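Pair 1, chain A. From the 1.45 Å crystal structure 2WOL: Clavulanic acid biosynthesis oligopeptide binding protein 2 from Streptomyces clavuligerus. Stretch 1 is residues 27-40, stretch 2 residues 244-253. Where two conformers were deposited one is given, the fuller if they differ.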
# COMPACT_ATOMS: atom_id res chain seq x y z
N PRO A 27 -15.90 12.24 17.95
CA PRO A 27 -14.69 12.90 18.45
C PRO A 27 -14.64 12.97 19.97
O PRO A 27 -15.67 13.19 20.62
CB PRO A 27 -14.78 14.32 17.86
CG PRO A 27 -16.21 14.52 17.54
CD PRO A 27 -16.75 13.16 17.17
N SER A 28 -13.45 12.76 20.53
CA SER A 28 -13.25 12.78 21.98
C SER A 28 -11.77 12.89 22.32
O SER A 28 -10.92 12.46 21.54
CB SER A 28 -13.83 11.53 22.63
OG SER A 28 -13.74 11.59 24.04
N ARG A 29 -11.49 13.45 23.49
CA ARG A 29 -10.13 13.50 24.02
C ARG A 29 -10.03 12.66 25.29
O ARG A 29 -9.02 12.71 26.00
CB ARG A 29 -9.71 14.95 24.30
CG ARG A 29 -9.69 15.85 23.09
CD ARG A 29 -9.09 17.21 23.44
NE ARG A 29 -9.12 18.14 22.31
CZ ARG A 29 -10.16 18.91 21.99
NH1 ARG A 29 -11.28 18.87 22.71
NH2 ARG A 29 -10.08 19.72 20.95
N ARG A 30 -11.07 11.88 25.58
CA ARG A 30 -11.10 11.08 26.80
C ARG A 30 -10.06 9.96 26.76
O ARG A 30 -10.11 9.09 25.88
CB ARG A 30 -12.51 10.52 27.06
CG ARG A 30 -12.64 9.71 28.34
CD ARG A 30 -12.62 8.21 28.07
NE ARG A 30 -12.52 7.42 29.30
CZ ARG A 30 -12.49 6.09 29.34
NH1 ARG A 30 -12.55 5.39 28.22
NH2 ARG A 30 -12.40 5.47 30.51
N ARG A 31 -9.14 10.00 27.71
CA ARG A 31 -8.11 8.97 27.84
C ARG A 31 -8.61 7.83 28.72
O ARG A 31 -9.44 8.04 29.62
CB ARG A 31 -6.83 9.55 28.44
CG ARG A 31 -6.21 10.68 27.64
CD ARG A 31 -5.10 11.37 28.41
NE ARG A 31 -4.79 12.67 27.84
CZ ARG A 31 -3.93 13.54 28.36
NH1 ARG A 31 -3.27 13.26 29.48
NH2 ARG A 31 -3.73 14.71 27.76
N GLY A 32 -8.10 6.63 28.47
CA GLY A 32 -8.39 5.47 29.31
C GLY A 32 -8.97 4.30 28.53
O GLY A 32 -9.34 4.43 27.37
N GLY A 33 -9.02 3.15 29.20
CA GLY A 33 -9.65 1.96 28.64
C GLY A 33 -8.71 1.12 27.81
O GLY A 33 -7.56 1.50 27.55
N THR A 34 -9.20 -0.04 27.39
CA THR A 34 -8.44 -0.96 26.57
C THR A 34 -9.10 -1.05 25.20
O THR A 34 -10.28 -1.38 25.09
CB THR A 34 -8.38 -2.35 27.23
OG1 THR A 34 -7.69 -2.25 28.48
CG2 THR A 34 -7.65 -3.35 26.34
N LEU A 35 -8.33 -0.75 24.16
CA LEU A 35 -8.82 -0.86 22.79
C LEU A 35 -8.64 -2.31 22.34
O LEU A 35 -7.52 -2.81 22.27
CB LEU A 35 -8.09 0.10 21.85
CG LEU A 35 -8.53 0.13 20.38
CD1 LEU A 35 -9.97 0.65 20.20
CD2 LEU A 35 -7.56 0.97 19.56
N ARG A 36 -9.76 -2.97 22.06
CA ARG A 36 -9.75 -4.38 21.70
C ARG A 36 -9.79 -4.53 20.18
O ARG A 36 -10.81 -4.27 19.54
CB ARG A 36 -10.93 -5.11 22.35
CG ARG A 36 -10.84 -5.17 23.87
CD ARG A 36 -12.15 -5.66 24.50
NE ARG A 36 -12.57 -6.95 23.95
CZ ARG A 36 -12.16 -8.15 24.39
NH1 ARG A 36 -11.29 -8.24 25.39
NH2 ARG A 36 -12.61 -9.25 23.81
N LEU A 37 -8.65 -4.93 19.63
CA LEU A 37 -8.49 -5.10 18.19
C LEU A 37 -8.50 -6.58 17.83
O LEU A 37 -8.24 -7.44 18.67
CB LEU A 37 -7.19 -4.45 17.70
CG LEU A 37 -7.02 -2.95 17.97
CD1 LEU A 37 -5.67 -2.48 17.47
CD2 LEU A 37 -8.14 -2.15 17.32
N VAL A 38 -8.81 -6.87 16.57
CA VAL A 38 -8.81 -8.25 16.10
C VAL A 38 -8.22 -8.34 14.68
O VAL A 38 -8.30 -7.39 13.90
CB VAL A 38 -10.23 -8.87 16.21
CG1 VAL A 38 -11.23 -8.18 15.28
CG2 VAL A 38 -10.19 -10.38 15.99
N SER A 39 -7.60 -9.48 14.39
CA SER A 39 -7.02 -9.75 13.08
C SER A 39 -7.15 -11.25 12.82
O SER A 39 -7.14 -12.05 13.76
CB SER A 39 -5.54 -9.34 13.05
OG SER A 39 -4.92 -9.71 11.83
N SER A 40 -7.27 -11.61 11.54
CA SER A 40 -7.30 -13.01 11.15
C SER A 40 -5.89 -13.57 11.00
O SER A 40 -5.71 -14.79 10.94
CB SER A 40 -8.09 -13.21 9.86
OG SER A 40 -7.35 -12.82 8.72
N ALA A 244 -2.82 9.24 21.73
CA ALA A 244 -2.59 8.17 22.71
C ALA A 244 -3.67 8.08 23.79
O ALA A 244 -3.39 8.19 24.99
CB ALA A 244 -1.20 8.31 23.34
N LEU A 245 -4.90 7.85 23.36
CA LEU A 245 -6.03 7.82 24.28
C LEU A 245 -6.14 6.55 25.14
O LEU A 245 -6.24 6.65 26.36
CB LEU A 245 -7.35 8.13 23.56
CG LEU A 245 -7.41 9.50 22.86
CD1 LEU A 245 -8.69 9.62 22.06
CD2 LEU A 245 -7.29 10.66 23.86
N PRO A 246 -6.12 5.35 24.52
CA PRO A 246 -6.29 4.18 25.38
C PRO A 246 -5.09 3.93 26.30
O PRO A 246 -3.96 4.28 25.95
CB PRO A 246 -6.45 3.02 24.39
CG PRO A 246 -5.91 3.51 23.11
CD PRO A 246 -5.96 5.00 23.10
N ASP A 247 -5.35 3.33 27.46
CA ASP A 247 -4.27 2.94 28.35
C ASP A 247 -3.58 1.67 27.86
O ASP A 247 -2.43 1.41 28.19
CB ASP A 247 -4.80 2.71 29.77
CG ASP A 247 -5.13 4.00 30.49
OD1 ASP A 247 -5.87 3.93 31.49
OD2 ASP A 247 -4.66 5.07 30.06
N ARG A 248 -4.31 0.88 27.07
CA ARG A 248 -3.82 -0.42 26.62
C ARG A 248 -4.46 -0.76 25.28
O ARG A 248 -5.58 -0.33 24.99
CB ARG A 248 -4.17 -1.49 27.67
CG ARG A 248 -3.53 -2.85 27.47
CD ARG A 248 -3.85 -3.75 28.65
NE ARG A 248 -3.25 -5.08 28.50
CZ ARG A 248 -2.02 -5.39 28.89
NH1 ARG A 248 -1.24 -4.47 29.45
NH2 ARG A 248 -1.57 -6.63 28.71
N VAL A 249 -3.74 -1.52 24.47
CA VAL A 249 -4.26 -2.01 23.20
C VAL A 249 -4.05 -3.52 23.18
O VAL A 249 -2.93 -4.00 23.38
CB VAL A 249 -3.55 -1.34 21.99
CG1 VAL A 249 -4.10 -1.88 20.67
CG2 VAL A 249 -3.72 0.18 22.05
N GLU A 250 -5.13 -4.27 22.97
CA GLU A 250 -5.06 -5.72 22.95
C GLU A 250 -5.55 -6.24 21.60
O GLU A 250 -6.72 -6.07 21.24
CB GLU A 250 -5.88 -6.32 24.09
CG GLU A 250 -5.28 -6.06 25.46
CD GLU A 250 -6.12 -6.62 26.59
OE1 GLU A 250 -7.20 -7.18 26.32
OE2 GLU A 250 -5.69 -6.48 27.76
N LEU A 251 -4.64 -6.87 20.87
CA LEU A 251 -4.95 -7.50 19.59
C LEU A 251 -5.14 -9.00 19.77
O LEU A 251 -4.23 -9.69 20.25
CB LEU A 251 -3.84 -7.23 18.57
CG LEU A 251 -3.95 -7.96 17.22
CD1 LEU A 251 -5.18 -7.51 16.44
CD2 LEU A 251 -2.69 -7.76 16.39
N THR A 252 -6.32 -9.50 19.38
CA THR A 252 -6.59 -10.93 19.31
C THR A 252 -6.33 -11.39 17.88
O THR A 252 -6.82 -10.78 16.93
CB THR A 252 -8.05 -11.23 19.73
OG1 THR A 252 -8.21 -10.92 21.11
CG2 THR A 252 -8.41 -12.70 19.51
N ILE A 253 -5.54 -12.46 17.75
CA ILE A 253 -5.00 -12.91 16.47
C ILE A 253 -5.48 -14.31 16.10
O ILE A 253 -5.62 -15.18 16.97
CB ILE A 253 -3.45 -12.94 16.53
CG1 ILE A 253 -2.90 -11.55 16.83
CG2 ILE A 253 -2.85 -13.51 15.23
CD1 ILE A 253 -1.41 -11.51 17.18
O HOH W 1 -9.93 -6.49 27.09

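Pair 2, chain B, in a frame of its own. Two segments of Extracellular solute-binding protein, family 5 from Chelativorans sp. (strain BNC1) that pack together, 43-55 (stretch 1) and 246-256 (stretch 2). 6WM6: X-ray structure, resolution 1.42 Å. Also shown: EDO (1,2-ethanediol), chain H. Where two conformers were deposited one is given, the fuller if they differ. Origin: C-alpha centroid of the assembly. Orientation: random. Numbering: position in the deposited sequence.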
# COMPACT_ATOMS: atom_id res chain seq x y z
N THR B 43 11.50 27.00 0.95
CA THR B 43 11.96 27.20 2.33
C THR B 43 10.86 27.94 3.07
O THR B 43 10.66 29.15 2.86
CB THR B 43 13.28 27.98 2.36
OG1 THR B 43 14.30 27.21 1.70
CG2 THR B 43 13.69 28.22 3.81
N PRO B 44 10.11 27.28 3.94
CA PRO B 44 8.99 27.95 4.61
C PRO B 44 9.47 28.84 5.75
O PRO B 44 10.61 28.75 6.20
CB PRO B 44 8.13 26.80 5.14
CG PRO B 44 9.04 25.64 5.23
CD PRO B 44 10.18 25.84 4.26
N GLY B 45 8.56 29.70 6.19
CA GLY B 45 8.75 30.44 7.42
C GLY B 45 8.56 29.56 8.62
O GLY B 45 8.21 28.38 8.52
N LYS B 46 8.76 30.15 9.80
CA LYS B 46 8.63 29.44 11.06
C LYS B 46 7.29 29.80 11.70
O LYS B 46 6.96 30.99 11.83
CB LYS B 46 9.78 29.82 12.00
CG LYS B 46 10.52 28.63 12.61
CD LYS B 46 11.56 28.02 11.66
CE LYS B 46 12.26 26.82 12.30
NZ LYS B 46 13.36 26.24 11.46
N GLY B 47 6.53 28.79 12.07
CA GLY B 47 5.29 28.95 12.80
C GLY B 47 4.07 28.62 11.95
O GLY B 47 4.17 28.25 10.78
N GLY B 48 2.92 28.75 12.57
CA GLY B 48 1.68 28.46 11.90
C GLY B 48 1.19 27.05 12.13
O GLY B 48 1.74 26.28 12.92
N GLU B 49 0.12 26.70 11.42
CA GLU B 49 -0.50 25.39 11.58
C GLU B 49 -0.97 24.87 10.23
O GLU B 49 -1.31 25.66 9.34
CB GLU B 49 -1.71 25.43 12.54
CG GLU B 49 -1.41 26.05 13.90
CD GLU B 49 -2.54 25.83 14.89
OE1 GLU B 49 -3.58 25.27 14.49
OE2 GLU B 49 -2.38 26.21 16.07
N VAL B 50 -0.98 23.55 10.09
CA VAL B 50 -1.54 22.86 8.93
C VAL B 50 -2.46 21.77 9.45
O VAL B 50 -2.11 21.05 10.39
CB VAL B 50 -0.43 22.26 8.04
CG1 VAL B 50 -1.01 21.24 7.04
CG2 VAL B 50 0.33 23.36 7.33
N THR B 51 -3.63 21.64 8.82
CA THR B 51 -4.58 20.58 9.12
C THR B 51 -4.77 19.69 7.90
O THR B 51 -5.10 20.18 6.82
CB THR B 51 -5.90 21.16 9.58
OG1 THR B 51 -5.70 21.93 10.78
CG2 THR B 51 -6.89 20.06 9.90
N PHE B 52 -4.59 18.39 8.10
CA PHE B 52 -4.64 17.36 7.06
C PHE B 52 -5.81 16.44 7.37
O PHE B 52 -5.88 15.87 8.47
CB PHE B 52 -3.30 16.62 7.10
CG PHE B 52 -3.04 15.63 5.98
CD1 PHE B 52 -3.83 14.51 5.80
CD2 PHE B 52 -1.95 15.80 5.14
CE1 PHE B 52 -3.55 13.60 4.77
CE2 PHE B 52 -1.67 14.89 4.14
CZ PHE B 52 -2.47 13.80 3.96
N ALA B 53 -6.72 16.27 6.42
CA ALA B 53 -7.88 15.43 6.63
C ALA B 53 -7.52 13.96 6.48
O ALA B 53 -6.80 13.59 5.54
CB ALA B 53 -8.97 15.76 5.61
N VAL B 54 -8.03 13.11 7.38
CA VAL B 54 -7.89 11.66 7.26
C VAL B 54 -9.25 11.02 7.35
O VAL B 54 -10.17 11.58 7.95
CB VAL B 54 -6.92 11.07 8.32
CG1 VAL B 54 -5.54 11.70 8.14
CG2 VAL B 54 -7.45 11.28 9.71
N THR B 55 -9.37 9.83 6.74
CA THR B 55 -10.67 9.21 6.47
C THR B 55 -11.09 8.16 7.49
O THR B 55 -12.21 7.64 7.39
CB THR B 55 -10.66 8.56 5.08
OG1 THR B 55 -9.63 7.56 5.02
CG2 THR B 55 -10.41 9.60 3.99
N GLY B 246 13.67 21.31 10.17
CA GLY B 246 12.40 21.44 10.82
C GLY B 246 12.43 21.11 12.29
O GLY B 246 13.50 20.99 12.91
N PRO B 247 11.26 20.97 12.90
CA PRO B 247 9.95 21.22 12.28
C PRO B 247 9.69 22.72 12.12
O PRO B 247 10.29 23.54 12.82
CB PRO B 247 8.97 20.65 13.31
CG PRO B 247 9.65 20.84 14.61
CD PRO B 247 11.12 20.62 14.33
N TYR B 248 8.82 23.08 11.20
CA TYR B 248 8.51 24.48 10.94
C TYR B 248 7.18 24.95 11.50
O TYR B 248 6.98 26.16 11.63
CB TYR B 248 8.49 24.75 9.43
CG TYR B 248 9.84 24.61 8.78
CD1 TYR B 248 10.31 23.39 8.32
CD2 TYR B 248 10.66 25.72 8.60
CE1 TYR B 248 11.54 23.27 7.72
CE2 TYR B 248 11.90 25.60 7.99
CZ TYR B 248 12.32 24.37 7.55
OH TYR B 248 13.56 24.23 6.94
N LEU B 249 6.26 24.05 11.84
CA LEU B 249 4.92 24.44 12.26
C LEU B 249 4.79 24.43 13.78
O LEU B 249 5.42 23.64 14.48
CB LEU B 249 3.88 23.48 11.69
CG LEU B 249 3.81 23.42 10.17
CD1 LEU B 249 3.04 22.19 9.73
CD2 LEU B 249 3.18 24.68 9.61
N ASP B 250 3.94 25.32 14.28
CA ASP B 250 3.58 25.29 15.69
C ASP B 250 2.64 24.14 16.00
O ASP B 250 2.73 23.56 17.08
CB ASP B 250 2.91 26.61 16.09
CG ASP B 250 3.85 27.79 16.05
OD1 ASP B 250 5.00 27.65 16.52
OD2 ASP B 250 3.44 28.84 15.52
N LYS B 251 1.75 23.80 15.07
CA LYS B 251 0.89 22.64 15.22
C LYS B 251 0.67 21.99 13.87
O LYS B 251 0.54 22.66 12.84
CB LYS B 251 -0.47 22.97 15.85
CG LYS B 251 -0.35 23.63 17.21
CD LYS B 251 -1.62 23.45 18.04
CE LYS B 251 -1.51 24.21 19.36
NZ LYS B 251 -2.64 23.92 20.27
N LEU B 252 0.64 20.65 13.88
CA LEU B 252 0.26 19.82 12.75
C LEU B 252 -0.93 19.00 13.22
O LEU B 252 -0.84 18.30 14.25
CB LEU B 252 1.41 18.90 12.35
CG LEU B 252 1.07 17.84 11.31
CD1 LEU B 252 0.61 18.48 10.00
CD2 LEU B 252 2.31 16.96 11.08
N LYS B 253 -2.06 19.12 12.53
CA LYS B 253 -3.30 18.51 12.96
C LYS B 253 -3.80 17.55 11.89
O LYS B 253 -3.67 17.82 10.69
CB LYS B 253 -4.37 19.59 13.22
CG LYS B 253 -4.07 20.43 14.45
CD LYS B 253 -4.98 21.63 14.57
CE LYS B 253 -4.73 22.32 15.90
NZ LYS B 253 -5.53 23.57 16.01
N PHE B 254 -4.39 16.44 12.33
CA PHE B 254 -5.09 15.50 11.46
C PHE B 254 -6.54 15.50 11.87
O PHE B 254 -6.87 15.11 13.00
CB PHE B 254 -4.45 14.12 11.54
CG PHE B 254 -3.04 14.09 11.03
CD1 PHE B 254 -2.79 14.03 9.67
CD2 PHE B 254 -1.98 14.12 11.91
CE1 PHE B 254 -1.51 14.00 9.18
CE2 PHE B 254 -0.66 14.08 11.42
CZ PHE B 254 -0.43 14.03 10.08
N ARG B 255 -7.40 15.98 10.98
CA ARG B 255 -8.83 16.09 11.24
C ARG B 255 -9.53 14.89 10.63
O ARG B 255 -9.38 14.60 9.44
CB ARG B 255 -9.36 17.37 10.60
CG ARG B 255 -10.87 17.57 10.72
CD ARG B 255 -11.28 18.08 12.08
NE ARG B 255 -12.69 18.50 12.05
CZ ARG B 255 -13.70 17.81 12.56
NH1 ARG B 255 -13.49 16.65 13.17
NH2 ARG B 255 -14.93 18.29 12.46
N ILE B 256 -10.31 14.19 11.45
CA ILE B 256 -11.00 12.98 11.02
C ILE B 256 -12.29 13.36 10.30
O ILE B 256 -13.17 13.97 10.91
CB ILE B 256 -11.25 12.05 12.22
CG1 ILE B 256 -9.89 11.59 12.77
CG2 ILE B 256 -12.12 10.87 11.83
CD1 ILE B 256 -9.88 11.29 14.25
C1 EDO H . -5.70 10.13 4.39
O1 EDO H . -6.83 9.36 4.81
C2 EDO H . -4.41 9.39 4.73
O2 EDO H . -3.98 8.60 3.62

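Pairs 1 and 2 each join two parallel strands, in pair 1 the strand that begins at T34(A) with the one that begins at R248(A), in pair 2 49-54 with 251-256, whose axes cross at -24° and -28°; N, CA and C atoms of 14 central residues superpose with an RMSD of 0.6 Å. The hydrogen-bond ladder is the same. In pair 1, L35(A) N donates to R248(A) O (2.9 Å) and L35(A) O accepts from E250(A) N (2.9 Å); the matching V50(B) N donates to K251(B) O over a longer 3.3 Å, while V50(B) O accepts from K253(B) N at 2.9 Å. One residue of the first strand thus bonds to the two neighbours of its bridge partner, as parallel pairing requires.

Ahead of the strands, a matched Gly-Gly step repeats the pattern. G32(A) N reaches L245(A) O at 2.8 Å, and G47(B) N reaches Y248(B) O at 2.7 Å. Phi/psi of 124/168 and 110/179 would jam a CB at either first glycine against the preceding carbonyl O. The following glycine offers its carbonyl to an aspartate amide: D247(A) N to G33(A) O is 2.9 Å, D250(B) N to G48(B) O 2.8 Å. Pair 2 adds a side-chain bond, G48(B) N to D250(B) OD2 at 3.0 Å, which pair 1 lacks across its stretches; there G33(A) N lies 4.0 Å from D247(A) OD1.

The position of L245(A) and Y248(B) covers the loop by different chemistry. The leucine packs under backbone, with its CD2 3.4 Å from R29(A) O. The tyrosine ring takes P44(B) CG over one face, 3.8 Å from the ring centroid and 12° off the normal, and K46(B) NZ makes an off-centre cation-pi contact 4.4 Å from that centroid. The other stretch covers 98 Å² of L245(A) and 121 Å² of Y248(B).

On the sheet face carrying T34(A) and E49(B), charge is arranged differently. E250(A) matches K253(B), their side-chain centres 0.6 Å apart. The glutamate forms a salt bridge within its own stretch, R248(A) NE to E250(A) OE2 at 2.9 Å, and a water links its OE1 (2.9 Å from the water O) to R36(A) NH1 (2.8 Å). The lysine instead bridges the strands, K253(B) NZ to E49(B) OE1 at 3.0 Å.

The other face is apolar at its centre in both. L37(A) CB lies 3.9 Å from L251(A) CD1; at the matching positions F52(B) CB lies 3.7 Å from F254(B) CD1, the two rings oblique at 57°. In pair 1, L37(A) CD1 also meets V249(A) CG1 at 3.6 Å. Further along, S39(A) CB approaches L251(A) CD1 at 3.9 Å, where V54(B) CG1 approaches F254(B) CD1, also at 3.9 Å.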